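Local coordinates for putative ubiquinone biosynthesis protein (Nostoc punctiforme, PDB 3MSQ) that probably takes part in ubiquinone (coenzyme Q) biosynthesis, though its own activity is not established, at residues A[64-69]-A[116-121]; A[70-75]-A[122-127]; A[146-151]-A[188-193]; A[151-156]-A[195-200]. All blocks are in the same frame, centred on the assembly; numbering follows the deposited sequence.

Interaction 1: A[64-69]-A[116-121]; sequences ALFSER and SYLKML
The last turn of helix 60-68 crosses the 116-121 part of helix 114-133 steeply, at 108°, with the short axes 10.8 Å apart, too wide for backbone to meet backbone, so Tyr117 bridges the gap to both side chains and backbone of the other helix end. Its CG lies anti to the backbone N, which sends the ring across to the other helix, where three neighbours surround it. Phe66 meets it as a T-shaped pair: the CD2 edge of Tyr117 points at the face of Phe66, the centroids are 5.1 Å apart and the planes stand at 80°. One face of the Tyr117 ring carries Arg69, whose CA sits 4.0 Å from the ring centroid in a CH-pi contact. Arg69 is the first residue to leave the helix and has a positive phi of 56°, which swings the backbone over this face. Its side chain bends at chi2, so that CD comes 3.5 Å from Tyr117 CG. At the tip of the tyrosine, the hydroxyl lies beside Leu65, while its hydrogen bond goes to Trp70 O, just past the helix end. Leu118 and Leu121 extend the apolar contact: Leu118 CD1 is 4.1 Å from Phe66 CZ, and Leu121 CD2 is 4.2 Å from Leu65 CD1. Leu56 of helix 47-56 touches both Phe66 and Leu118. Aromatic and leucine side chains, with Arg69 at the outer margin, fill the gap between two steeply crossed helices, a largely buried contact of an all-helical Coq4-family fold.

Interaction 2: A[70-75]-A[122-127]; sequences WLPAPF and WRSTHD
Ser124 OG is gripped by one hydrogen bond, to Met120 O a turn earlier in its own helix, and Thr125 OG1 is held likewise by Leu121 O; no hydrogen bond crosses between 70-75 and 122-127. With both hydroxyls tied back to the helix, the loop is met mainly by Ser124 CB and Thr125 CG2. Pro72 leans toward the helix and sets the edge of its ring on the two residues: its CD is 3.6 Å from Ser124 CB, while its CG is 3.8 Å from Thr125 CG2. That methyl is placed anti to the carbonyl carbon and also lies near the plane of the Trp70 indole, 4.1 Å from CZ3 at the ring edge. Leu71 reaches over with CD2, which comes 3.5 Å from Ser124 OG. An alanine in place of Pro72 would remove CG and CD, and would probably loosen the seating of the loop on Ser124 and Thr125. The loop runs extended between helix 60-68 and helix 77-81, and it is attached at two further points: Trp70 packs on Leu121, and Ala73 N is hydrogen-bonded to Asp204 OD2. On the helix 114-133 side, Trp122 turns away from the loop and meets Phe149 of helix 139-152.

Interaction 3: A[146-151]-A[188-193]; sequences QAFFLA and YRVGSH
Helices 139-152 and 177-192 approach closely, their short axes 7.1 Å apart and crossing at -37°, and small residues make this possible: Ala147 and Ala151, spaced as in a small-xxx-small motif, lie against Tyr188, and Ala151 also against Gly191. Tyr188 leaves its helix with CG anti to the backbone N and runs along the two alanines. Its CB is 4.4 Å from Ala147 CB, and CD2 lies 3.5 Å from Ala147 O. The ring then spreads over Ala151, whose CB stands 3.7 Å from the centroid and only 7° off the normal, a nearly central CH-pi contact. Beyond that, CE2 and CZ pass above Ala151 CA, and CE2 also touches Leu150 CD2. Met181 of the second subunit packs on this tyrosine. Farther round the helix, Gly191 CA sits 3.7 Å from the centroid of the Phe148 ring, over its face, and Val190 CG1 meets the edge. Gly191 has no side chain to hold the backbones apart, so its CA comes 4.2 Å from that of Phe148. Beside the methyl of Ala151, Tyr188 O accepts two bonds from Ser192, one from N and one from OG at 2.8 Å, the hydroxyl lying above the carbonyl plane.

Interaction 4: A[151-156]-A[195-200]; sequences AQTPIP and PGKLIA
The amide of Gln152 is the flat group that matters, and it is held by its edges. Its OE1 accepts from Leu198 N at 3.0 Å, the N-H arriving in the carbonyl plane on a lone pair and nearly straight (169°). Its NE2 donates to Gly196 O at 3.0 Å, an oxygen close to the plane of the amide, although the nitrogen itself stands well above the Gly196 carbonyl plane. Thr194 O takes a further bond from NE2. The amide thus spans Lys197, binding the carbonyl before it and the N-H after it, and these bonds fix its rotation. Replacing Gln152 by leucine would remove these polar atoms and would probably cost Leu198 N and Gly196 O these bonds and loosen the hold on the loop. Within the all-helical Coq4-family fold, the C-terminal residue of helix 139-152 in this way clasps the loop after helix 177-192, while the chain turns through Thr153 toward helix 156-172, whose N-cap position Ile155 occupies. Lys197, bent at chi2 (-77°), brings NZ back to Gln152 O at 3.0 Å, above the carbonyl plane; its charge would probably be favourable at the carbonyl end of a helix. On the way its CD passes 3.7 Å from Thr153 CG2. Ile199 CG2 meets the same threonine, 3.6 Å from OG1, and Ile199 packs on Leu56 of helix 47-56 as well.

Interactions 1 and 4 are buried, 2 and 3 partly buried. Interactions 1 and 2 are successive grips of the 64-75 chain on helix 114-133, the first aromatic, the second aliphatic; Tyr117 OH bonded to Trp70 O joins them. Interactions 3 and 4 share Ala151 and follow helix 139-152 to its end, close helix pairing giving way to hydrogen bonding where the partner 195-200 is a loop. Interaction 4 is also the link to the rest: Ile199 packs on Leu65 and Leu121 of interaction 1 and on Phe149 of interaction 3. Interactions 3 and 4 both touch the second subunit, through Leu150 and Tyr188 in the first and Pro154 in the second, whereas no other chain reaches interactions 1 and 2.

Interaction 1: A[64-69]-A[116-121]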
loop_
_atom_site.group_PDB
_atom_site.type_symbol
_atom_site.label_atom_id
_atom_site.label_comp_id
_atom_site.label_asym_id
_atom_site.label_seq_id
_atom_site.Cartn_x
_atom_site.Cartn_y
_atom_site.Cartn_z
ATOM N N ALA A 64 -7.494 -37.295 8.528
ATOM C CA ALA A 64 -7.424 -38.036 9.792
ATOM C C ALA A 64 -7.049 -37.062 10.924
ATOM O O ALA A 64 -7.745 -37.051 11.947
ATOM C CB ALA A 64 -6.399 -39.163 9.700
ATOM N N LEU A 65 -5.999 -36.209 10.718
ATOM C CA LEU A 65 -5.592 -35.219 11.710
ATOM C C LEU A 65 -6.678 -34.170 11.907
ATOM O O LEU A 65 -6.880 -33.716 13.027
ATOM C CB LEU A 65 -4.275 -34.521 11.347
ATOM C CG LEU A 65 -3.002 -35.359 11.115
ATOM C CD1 LEU A 65 -1.806 -34.463 11.048
ATOM C CD2 LEU A 65 -2.787 -36.379 12.196
ATOM N N PHE A 66 -7.406 -33.817 10.844
ATOM C CA PHE A 66 -8.491 -32.846 10.961
ATOM C C PHE A 66 -9.614 -33.402 11.860
ATOM O O PHE A 66 -10.186 -32.662 12.668
ATOM C CB PHE A 66 -8.984 -32.388 9.566
ATOM C CG PHE A 66 -8.234 -31.209 8.967
ATOM C CD1 PHE A 66 -7.111 -31.406 8.177
ATOM C CD2 PHE A 66 -8.657 -29.903 9.191
ATOM C CE1 PHE A 66 -6.431 -30.311 7.612
ATOM C CE2 PHE A 66 -7.965 -28.810 8.643
ATOM C CZ PHE A 66 -6.863 -29.022 7.852
ATOM N N SER A 67 -9.856 -34.726 11.774
ATOM C CA SER A 67 -10.865 -35.473 12.560
ATOM C C SER A 67 -10.512 -35.518 14.035
ATOM O O SER A 67 -11.402 -35.321 14.863
ATOM C CB SER A 67 -11.014 -36.904 12.049
ATOM O OG SER A 67 -11.284 -36.895 10.662
ATOM N N GLU A 68 -9.219 -35.778 14.357
ATOM C CA GLU A 68 -8.710 -35.852 15.727
ATOM C C GLU A 68 -8.374 -34.468 16.319
ATOM O O GLU A 68 -8.251 -34.349 17.546
ATOM C CB GLU A 68 -7.414 -36.665 15.767
ATOM C CG GLU A 68 -7.459 -38.090 15.260
ATOM C CD GLU A 68 -6.079 -38.722 15.310
ATOM O OE1 GLU A 68 -5.284 -38.369 16.216
ATOM O OE2 GLU A 68 -5.781 -39.553 14.421
ATOM N N ARG A 69 -8.153 -33.447 15.448
ATOM C CA ARG A 69 -7.674 -32.101 15.801
ATOM C C ARG A 69 -6.370 -32.290 16.556
ATOM O O ARG A 69 -6.157 -31.739 17.638
ATOM C CB ARG A 69 -8.703 -31.260 16.563
ATOM C CG ARG A 69 -9.963 -30.969 15.762
ATOM C CD ARG A 69 -9.793 -29.758 14.884
ATOM N NE ARG A 69 -11.037 -29.281 14.275
ATOM C CZ ARG A 69 -11.874 -28.426 14.856
ATOM N NH1 ARG A 69 -11.651 -28.002 16.094
ATOM N NH2 ARG A 69 -12.959 -28.012 14.214
ATOM N N SER A 116 -8.653 -22.321 12.258
ATOM C CA SER A 116 -7.881 -22.126 13.487
ATOM C C SER A 116 -7.110 -23.412 13.824
ATOM O O SER A 116 -5.986 -23.342 14.334
ATOM C CB SER A 116 -8.753 -21.649 14.643
ATOM O OG SER A 116 -9.936 -22.415 14.771
ATOM N N TYR A 117 -7.682 -24.581 13.457
ATOM C CA TYR A 117 -6.964 -25.831 13.637
ATOM C C TYR A 117 -5.668 -25.885 12.760
ATOM O O TYR A 117 -4.588 -26.141 13.276
ATOM C CB TYR A 117 -7.850 -27.062 13.375
ATOM C CG TYR A 117 -7.007 -28.317 13.334
ATOM C CD1 TYR A 117 -6.207 -28.677 14.415
ATOM C CD2 TYR A 117 -6.921 -29.084 12.180
ATOM C CE1 TYR A 117 -5.340 -29.762 14.345
ATOM C CE2 TYR A 117 -6.103 -30.211 12.121
ATOM C CZ TYR A 117 -5.309 -30.543 13.207
ATOM O OH TYR A 117 -4.466 -31.626 13.161
ATOM N N LEU A 118 -5.792 -25.687 11.449
ATOM C CA LEU A 118 -4.664 -25.734 10.518
ATOM C C LEU A 118 -3.582 -24.737 10.888
ATOM O O LEU A 118 -2.411 -25.039 10.728
ATOM C CB LEU A 118 -5.153 -25.502 9.086
ATOM C CG LEU A 118 -4.113 -25.522 7.967
ATOM C CD1 LEU A 118 -3.387 -26.844 7.896
ATOM C CD2 LEU A 118 -4.751 -25.155 6.630
ATOM N N LYS A 119 -3.978 -23.573 11.425
ATOM C CA LYS A 119 -3.065 -22.528 11.875
ATOM C C LYS A 119 -2.220 -23.076 13.020
ATOM O O LYS A 119 -0.997 -22.958 12.976
ATOM C CB LYS A 119 -3.885 -21.317 12.330
ATOM C CG LYS A 119 -3.123 -20.009 12.382
ATOM C CD LYS A 119 -4.058 -18.826 12.156
ATOM C CE LYS A 119 -4.700 -18.393 13.407
ATOM N NZ LYS A 119 -5.444 -17.145 13.202
HETATM N N MSE A 120 -2.877 -23.727 14.013
HETATM C CA MSE A 120 -2.209 -24.315 15.173
HETATM C C MSE A 120 -1.341 -25.486 14.766
HETATM O O MSE A 120 -0.173 -25.493 15.138
HETATM C CB MSE A 120 -3.190 -24.661 16.298
HETATM C CG MSE A 120 -3.793 -23.410 16.965
HETATM SE SE MSE A 120 -2.453 -22.141 17.593
HETATM C CE MSE A 120 -1.933 -23.258 19.181
ATOM N N LEU A 121 -1.848 -26.398 13.906
ATOM C CA LEU A 121 -1.037 -27.521 13.425
ATOM C C LEU A 121 0.276 -27.018 12.760
ATOM O O LEU A 121 1.369 -27.513 13.047
ATOM C CB LEU A 121 -1.844 -28.416 12.470
ATOM C CG LEU A 121 -1.087 -29.604 11.869
ATOM C CD1 LEU A 121 -0.712 -30.595 12.917
ATOM C CD2 LEU A 121 -1.865 -30.261 10.748
#

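Interaction 2: A[70-75]-A[122-127]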
loop_
_atom_site.group_PDB
_atom_site.type_symbol
_atom_site.label_atom_id
_atom_site.label_comp_id
_atom_site.label_asym_id
_atom_site.label_seq_id
_atom_site.Cartn_x
_atom_site.Cartn_y
_atom_site.Cartn_z
ATOM N N TRP A 70 -5.528 -33.168 15.978
ATOM C CA TRP A 70 -4.232 -33.604 16.467
ATOM C C TRP A 70 -3.264 -32.456 16.570
ATOM O O TRP A 70 -3.082 -31.705 15.602
ATOM C CB TRP A 70 -3.645 -34.703 15.546
ATOM C CG TRP A 70 -2.322 -35.231 16.025
ATOM C CD1 TRP A 70 -2.121 -36.270 16.882
ATOM C CD2 TRP A 70 -1.021 -34.673 15.760
ATOM N NE1 TRP A 70 -0.775 -36.406 17.159
ATOM C CE2 TRP A 70 -0.082 -35.432 16.492
ATOM C CE3 TRP A 70 -0.557 -33.600 14.975
ATOM C CZ2 TRP A 70 1.283 -35.158 16.460
ATOM C CZ3 TRP A 70 0.797 -33.328 14.949
ATOM C CH2 TRP A 70 1.701 -34.102 15.685
ATOM N N LEU A 71 -2.578 -32.364 17.714
ATOM C CA LEU A 71 -1.518 -31.377 17.939
ATOM C C LEU A 71 -0.405 -32.097 18.687
ATOM O O LEU A 71 -0.707 -33.030 19.419
ATOM C CB LEU A 71 -2.032 -30.151 18.704
ATOM C CG LEU A 71 -2.948 -29.198 17.928
ATOM C CD1 LEU A 71 -3.598 -28.218 18.853
ATOM C CD2 LEU A 71 -2.206 -28.491 16.801
ATOM N N PRO A 72 0.881 -31.766 18.474
ATOM C CA PRO A 72 1.951 -32.532 19.123
ATOM C C PRO A 72 2.016 -32.394 20.646
ATOM O O PRO A 72 1.748 -31.327 21.199
ATOM C CB PRO A 72 3.216 -32.029 18.429
ATOM C CG PRO A 72 2.873 -30.678 17.976
ATOM C CD PRO A 72 1.436 -30.708 17.608
ATOM N N ALA A 73 2.356 -33.514 21.319
ATOM C CA ALA A 73 2.500 -33.613 22.767
ATOM C C ALA A 73 3.638 -32.708 23.246
ATOM O O ALA A 73 4.551 -32.420 22.477
ATOM C CB ALA A 73 2.759 -35.053 23.164
ATOM N N PRO A 74 3.594 -32.188 24.485
ATOM C CA PRO A 74 4.690 -31.315 24.925
ATOM C C PRO A 74 5.985 -32.116 25.109
ATOM O O PRO A 74 5.956 -33.321 25.417
ATOM C CB PRO A 74 4.170 -30.717 26.237
ATOM C CG PRO A 74 3.213 -31.730 26.757
ATOM C CD PRO A 74 2.584 -32.375 25.555
ATOM N N PHE A 75 7.114 -31.432 24.880
ATOM C CA PHE A 75 8.444 -31.998 24.970
ATOM C C PHE A 75 9.402 -31.103 25.726
ATOM O O PHE A 75 9.267 -29.880 25.670
ATOM C CB PHE A 75 8.994 -32.273 23.557
ATOM C CG PHE A 75 8.948 -31.107 22.600
ATOM C CD1 PHE A 75 9.997 -30.197 22.537
ATOM C CD2 PHE A 75 7.876 -30.942 21.731
ATOM C CE1 PHE A 75 9.964 -29.126 21.643
ATOM C CE2 PHE A 75 7.837 -29.862 20.844
ATOM C CZ PHE A 75 8.881 -28.958 20.813
ATOM N N TRP A 122 0.141 -26.004 11.914
ATOM C CA TRP A 122 1.209 -25.354 11.179
ATOM C C TRP A 122 2.266 -24.766 12.137
ATOM O O TRP A 122 3.447 -25.089 12.011
ATOM C CB TRP A 122 0.576 -24.268 10.273
ATOM C CG TRP A 122 1.527 -23.289 9.669
ATOM C CD1 TRP A 122 1.656 -21.959 9.975
ATOM C CD2 TRP A 122 2.475 -23.565 8.634
ATOM N NE1 TRP A 122 2.654 -21.397 9.211
ATOM C CE2 TRP A 122 3.164 -22.358 8.365
ATOM C CE3 TRP A 122 2.801 -24.718 7.895
ATOM C CZ2 TRP A 122 4.161 -22.276 7.383
ATOM C CZ3 TRP A 122 3.803 -24.640 6.940
ATOM C CH2 TRP A 122 4.465 -23.431 6.686
ATOM N N ARG A 123 1.824 -23.928 13.103
ATOM C CA ARG A 123 2.689 -23.271 14.072
ATOM C C ARG A 123 3.397 -24.252 15.005
ATOM O O ARG A 123 4.586 -24.093 15.250
ATOM C CB ARG A 123 1.915 -22.211 14.846
ATOM C CG ARG A 123 1.495 -21.013 14.002
ATOM C CD ARG A 123 0.736 -19.961 14.809
ATOM N NE ARG A 123 0.278 -18.890 13.923
ATOM C CZ ARG A 123 -0.480 -17.862 14.285
ATOM N NH1 ARG A 123 -0.888 -17.735 15.540
ATOM N NH2 ARG A 123 -0.838 -16.951 13.391
ATOM N N SER A 124 2.690 -25.291 15.483
ATOM C CA SER A 124 3.243 -26.318 16.389
ATOM C C SER A 124 4.298 -27.178 15.745
ATOM O O SER A 124 5.179 -27.688 16.447
ATOM C CB SER A 124 2.158 -27.279 16.854
ATOM O OG SER A 124 0.867 -26.716 16.792
ATOM N N THR A 125 4.150 -27.430 14.428
ATOM C CA THR A 125 4.996 -28.378 13.724
ATOM C C THR A 125 5.958 -27.828 12.698
ATOM O O THR A 125 6.983 -28.469 12.494
ATOM C CB THR A 125 4.164 -29.548 13.164
ATOM O OG1 THR A 125 3.319 -29.092 12.113
ATOM C CG2 THR A 125 3.330 -30.245 14.231
ATOM N N HIS A 126 5.655 -26.685 12.034
ATOM C CA HIS A 126 6.490 -26.177 10.937
ATOM C C HIS A 126 7.990 -25.981 11.185
ATOM O O HIS A 126 8.769 -26.103 10.241
ATOM C CB HIS A 126 5.825 -25.059 10.113
ATOM C CG HIS A 126 6.455 -23.708 10.249
ATOM N ND1 HIS A 126 5.884 -22.719 11.042
ATOM C CD2 HIS A 126 7.556 -23.204 9.638
ATOM C CE1 HIS A 126 6.672 -21.667 10.911
ATOM N NE2 HIS A 126 7.697 -21.916 10.077
ATOM N N ASP A 127 8.404 -25.763 12.428
ATOM C CA ASP A 127 9.829 -25.622 12.745
ATOM C C ASP A 127 10.602 -26.961 12.647
ATOM O O ASP A 127 11.824 -26.953 12.574
ATOM C CB ASP A 127 10.019 -24.959 14.114
ATOM C CG ASP A 127 11.301 -24.207 14.229
ATOM O OD1 ASP A 127 11.448 -23.181 13.524
ATOM O OD2 ASP A 127 12.155 -24.623 15.035
#

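Interaction 3: A[146-151]-A[188-193]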
loop_
_atom_site.group_PDB
_atom_site.type_symbol
_atom_site.label_atom_id
_atom_site.label_comp_id
_atom_site.label_asym_id
_atom_site.label_seq_id
_atom_site.Cartn_x
_atom_site.Cartn_y
_atom_site.Cartn_z
ATOM N N GLN A 146 9.202 -23.126 2.098
ATOM C CA GLN A 146 7.830 -22.737 1.731
ATOM C C GLN A 146 7.491 -23.231 0.324
ATOM O O GLN A 146 6.355 -23.588 0.051
ATOM C CB GLN A 146 7.625 -21.204 1.851
ATOM C CG GLN A 146 7.689 -20.633 3.286
ATOM C CD GLN A 146 6.578 -21.091 4.205
ATOM O OE1 GLN A 146 5.505 -21.515 3.776
ATOM N NE2 GLN A 146 6.817 -21.031 5.504
ATOM N N ALA A 147 8.494 -23.272 -0.556
ATOM C CA ALA A 147 8.360 -23.740 -1.935
ATOM C C ALA A 147 8.126 -25.237 -1.929
ATOM O O ALA A 147 7.243 -25.706 -2.641
ATOM C CB ALA A 147 9.598 -23.363 -2.753
ATOM N N PHE A 148 8.828 -25.964 -1.043
ATOM C CA PHE A 148 8.666 -27.410 -0.829
ATOM C C PHE A 148 7.228 -27.692 -0.327
ATOM O O PHE A 148 6.575 -28.598 -0.845
ATOM C CB PHE A 148 9.727 -27.928 0.183
ATOM C CG PHE A 148 9.719 -29.412 0.493
ATOM C CD1 PHE A 148 8.748 -29.963 1.324
ATOM C CD2 PHE A 148 10.734 -30.243 0.028
ATOM C CE1 PHE A 148 8.748 -31.332 1.611
ATOM C CE2 PHE A 148 10.735 -31.610 0.328
ATOM C CZ PHE A 148 9.745 -32.143 1.120
ATOM N N PHE A 149 6.734 -26.864 0.635
ATOM C CA PHE A 149 5.408 -26.962 1.253
ATOM C C PHE A 149 4.264 -26.653 0.267
ATOM O O PHE A 149 3.253 -27.381 0.239
ATOM C CB PHE A 149 5.335 -26.113 2.526
ATOM C CG PHE A 149 4.193 -26.497 3.434
ATOM C CD1 PHE A 149 4.215 -27.700 4.140
ATOM C CD2 PHE A 149 3.080 -25.671 3.567
ATOM C CE1 PHE A 149 3.131 -28.082 4.946
ATOM C CE2 PHE A 149 2.000 -26.055 4.375
ATOM C CZ PHE A 149 2.041 -27.252 5.068
ATOM N N LEU A 150 4.456 -25.601 -0.586
ATOM C CA LEU A 150 3.519 -25.190 -1.651
ATOM C C LEU A 150 3.423 -26.297 -2.732
ATOM O O LEU A 150 2.335 -26.530 -3.268
ATOM C CB LEU A 150 3.940 -23.821 -2.254
ATOM C CG LEU A 150 3.006 -23.135 -3.272
ATOM C CD1 LEU A 150 1.851 -22.465 -2.591
ATOM C CD2 LEU A 150 3.732 -22.072 -4.036
ATOM N N ALA A 151 4.546 -27.011 -3.006
ATOM C CA ALA A 151 4.576 -28.103 -3.986
ATOM C C ALA A 151 3.744 -29.296 -3.529
ATOM O O ALA A 151 3.140 -29.957 -4.364
ATOM C CB ALA A 151 6.011 -28.541 -4.253
ATOM N N TYR A 188 10.655 -26.552 -4.576
ATOM C CA TYR A 188 9.484 -26.960 -5.334
ATOM C C TYR A 188 9.678 -28.336 -5.999
ATOM O O TYR A 188 8.809 -29.200 -5.885
ATOM C CB TYR A 188 9.077 -25.888 -6.365
ATOM C CG TYR A 188 7.609 -25.973 -6.726
ATOM C CD1 TYR A 188 7.164 -26.828 -7.734
ATOM C CD2 TYR A 188 6.654 -25.236 -6.023
ATOM C CE1 TYR A 188 5.806 -26.941 -8.041
ATOM C CE2 TYR A 188 5.294 -25.334 -6.328
ATOM C CZ TYR A 188 4.873 -26.195 -7.332
ATOM O OH TYR A 188 3.534 -26.289 -7.631
ATOM N N ARG A 189 10.825 -28.538 -6.663
ATOM C CA ARG A 189 11.192 -29.762 -7.362
ATOM C C ARG A 189 11.170 -30.970 -6.421
ATOM O O ARG A 189 10.487 -31.950 -6.728
ATOM C CB ARG A 189 12.566 -29.568 -7.997
ATOM C CG ARG A 189 12.938 -30.523 -9.118
ATOM C CD ARG A 189 14.292 -30.149 -9.737
ATOM N NE ARG A 189 15.312 -29.704 -8.766
ATOM C CZ ARG A 189 15.965 -30.497 -7.908
ATOM N NH1 ARG A 189 15.706 -31.803 -7.860
ATOM N NH2 ARG A 189 16.863 -29.984 -7.075
ATOM N N VAL A 190 11.858 -30.865 -5.251
ATOM C CA VAL A 190 11.963 -31.909 -4.231
ATOM C C VAL A 190 10.611 -32.206 -3.587
ATOM O O VAL A 190 10.278 -33.374 -3.387
ATOM C CB VAL A 190 13.075 -31.620 -3.183
ATOM C CG1 VAL A 190 13.136 -32.721 -2.112
ATOM C CG2 VAL A 190 14.434 -31.455 -3.842
ATOM N N GLY A 191 9.870 -31.154 -3.271
ATOM C CA GLY A 191 8.537 -31.223 -2.688
ATOM C C GLY A 191 7.545 -31.908 -3.609
ATOM O O GLY A 191 6.749 -32.718 -3.151
ATOM N N SER A 192 7.623 -31.627 -4.929
ATOM C CA SER A 192 6.783 -32.215 -5.981
ATOM C C SER A 192 7.054 -33.703 -6.133
ATOM O O SER A 192 6.177 -34.429 -6.597
ATOM C CB SER A 192 7.061 -31.547 -7.318
ATOM O OG SER A 192 6.610 -30.208 -7.293
ATOM N N HIS A 193 8.272 -34.147 -5.773
ATOM C CA HIS A 193 8.684 -35.543 -5.862
ATOM C C HIS A 193 8.698 -36.266 -4.496
ATOM O O HIS A 193 9.304 -37.332 -4.364
ATOM C CB HIS A 193 10.001 -35.671 -6.647
ATOM C CG HIS A 193 9.912 -35.117 -8.042
ATOM N ND1 HIS A 193 10.879 -34.260 -8.540
ATOM C CD2 HIS A 193 8.955 -35.290 -8.990
ATOM C CE1 HIS A 193 10.497 -33.967 -9.774
ATOM N NE2 HIS A 193 9.336 -34.549 -10.082
#

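Interaction 4: A[151-156]-A[195-200]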
loop_
_atom_site.group_PDB
_atom_site.type_symbol
_atom_site.label_atom_id
_atom_site.label_comp_id
_atom_site.label_asym_id
_atom_site.label_seq_id
_atom_site.Cartn_x
_atom_site.Cartn_y
_atom_site.Cartn_z
ATOM N N ALA A 151 4.546 -27.011 -3.006
ATOM C CA ALA A 151 4.576 -28.103 -3.986
ATOM C C ALA A 151 3.744 -29.296 -3.529
ATOM O O ALA A 151 3.140 -29.957 -4.364
ATOM C CB ALA A 151 6.011 -28.541 -4.253
ATOM N N GLN A 152 3.700 -29.548 -2.205
ATOM C CA GLN A 152 3.004 -30.654 -1.547
ATOM C C GLN A 152 1.550 -30.355 -1.222
ATOM O O GLN A 152 0.659 -31.054 -1.693
ATOM C CB GLN A 152 3.716 -30.987 -0.234
ATOM C CG GLN A 152 4.976 -31.810 -0.378
ATOM C CD GLN A 152 5.232 -32.628 0.853
ATOM O OE1 GLN A 152 4.947 -32.216 1.989
ATOM N NE2 GLN A 152 5.749 -33.814 0.647
ATOM N N THR A 153 1.326 -29.362 -0.332
ATOM C CA THR A 153 0.027 -28.952 0.214
ATOM C C THR A 153 -0.088 -27.421 0.282
ATOM O O THR A 153 0.299 -26.820 1.293
ATOM C CB THR A 153 -0.201 -29.625 1.579
ATOM O OG1 THR A 153 0.967 -29.483 2.385
ATOM C CG2 THR A 153 -0.537 -31.109 1.453
ATOM N N PRO A 154 -0.592 -26.761 -0.788
ATOM C CA PRO A 154 -0.664 -25.276 -0.767
ATOM C C PRO A 154 -1.624 -24.647 0.240
ATOM O O PRO A 154 -2.805 -24.967 0.259
ATOM C CB PRO A 154 -1.036 -24.892 -2.198
ATOM C CG PRO A 154 -1.272 -26.168 -2.925
ATOM C CD PRO A 154 -1.050 -27.335 -2.068
ATOM N N ILE A 155 -1.112 -23.725 1.063
ATOM C CA ILE A 155 -1.893 -22.945 2.044
ATOM C C ILE A 155 -1.606 -21.444 1.819
ATOM O O ILE A 155 -0.509 -21.133 1.370
ATOM C CB ILE A 155 -1.677 -23.391 3.523
ATOM C CG1 ILE A 155 -0.227 -23.101 4.048
ATOM C CG2 ILE A 155 -2.118 -24.848 3.702
ATOM C CD1 ILE A 155 0.005 -23.162 5.530
ATOM N N PRO A 156 -2.558 -20.506 2.091
ATOM C CA PRO A 156 -2.300 -19.082 1.798
ATOM C C PRO A 156 -0.954 -18.478 2.198
ATOM O O PRO A 156 -0.317 -17.882 1.323
ATOM C CB PRO A 156 -3.489 -18.342 2.408
ATOM C CG PRO A 156 -4.283 -19.387 3.140
ATOM C CD PRO A 156 -3.943 -20.701 2.566
ATOM N N PRO A 195 5.969 -37.917 -2.100
ATOM C CA PRO A 195 4.558 -38.305 -1.916
ATOM C C PRO A 195 4.064 -38.153 -0.481
ATOM O O PRO A 195 2.918 -37.737 -0.272
ATOM C CB PRO A 195 4.528 -39.761 -2.366
ATOM C CG PRO A 195 5.920 -40.250 -2.198
ATOM C CD PRO A 195 6.811 -39.090 -2.435
ATOM N N GLY A 196 4.934 -38.462 0.484
ATOM C CA GLY A 196 4.640 -38.358 1.903
ATOM C C GLY A 196 4.566 -36.914 2.324
ATOM O O GLY A 196 5.593 -36.217 2.365
ATOM N N LYS A 197 3.344 -36.445 2.590
ATOM C CA LYS A 197 3.080 -35.058 2.967
ATOM C C LYS A 197 3.608 -34.751 4.363
ATOM O O LYS A 197 3.401 -35.544 5.276
ATOM C CB LYS A 197 1.565 -34.748 2.875
ATOM C CG LYS A 197 0.870 -35.186 1.570
ATOM C CD LYS A 197 1.165 -34.259 0.414
ATOM C CE LYS A 197 0.758 -34.851 -0.907
ATOM N NZ LYS A 197 1.209 -33.999 -2.041
ATOM N N LEU A 198 4.288 -33.606 4.523
ATOM C CA LEU A 198 4.820 -33.140 5.807
ATOM C C LEU A 198 3.677 -32.958 6.803
ATOM O O LEU A 198 3.724 -33.530 7.888
ATOM C CB LEU A 198 5.541 -31.778 5.645
ATOM C CG LEU A 198 6.876 -31.737 4.900
ATOM C CD1 LEU A 198 7.328 -30.283 4.740
ATOM C CD2 LEU A 198 7.949 -32.600 5.601
ATOM N N ILE A 199 2.645 -32.173 6.402
ATOM C CA ILE A 199 1.446 -31.826 7.173
ATOM C C ILE A 199 0.667 -33.047 7.729
ATOM O O ILE A 199 0.049 -32.921 8.792
ATOM C CB ILE A 199 0.551 -30.807 6.382
ATOM C CG1 ILE A 199 -0.418 -30.022 7.274
ATOM C CG2 ILE A 199 -0.169 -31.416 5.183
ATOM C CD1 ILE A 199 0.169 -28.772 7.919
ATOM N N ALA A 200 0.748 -34.227 7.037
ATOM C CA ALA A 200 0.072 -35.489 7.406
ATOM C C ALA A 200 0.729 -36.288 8.538
ATOM O O ALA A 200 0.106 -37.221 9.051
ATOM C CB ALA A 200 -0.089 -36.375 6.175
#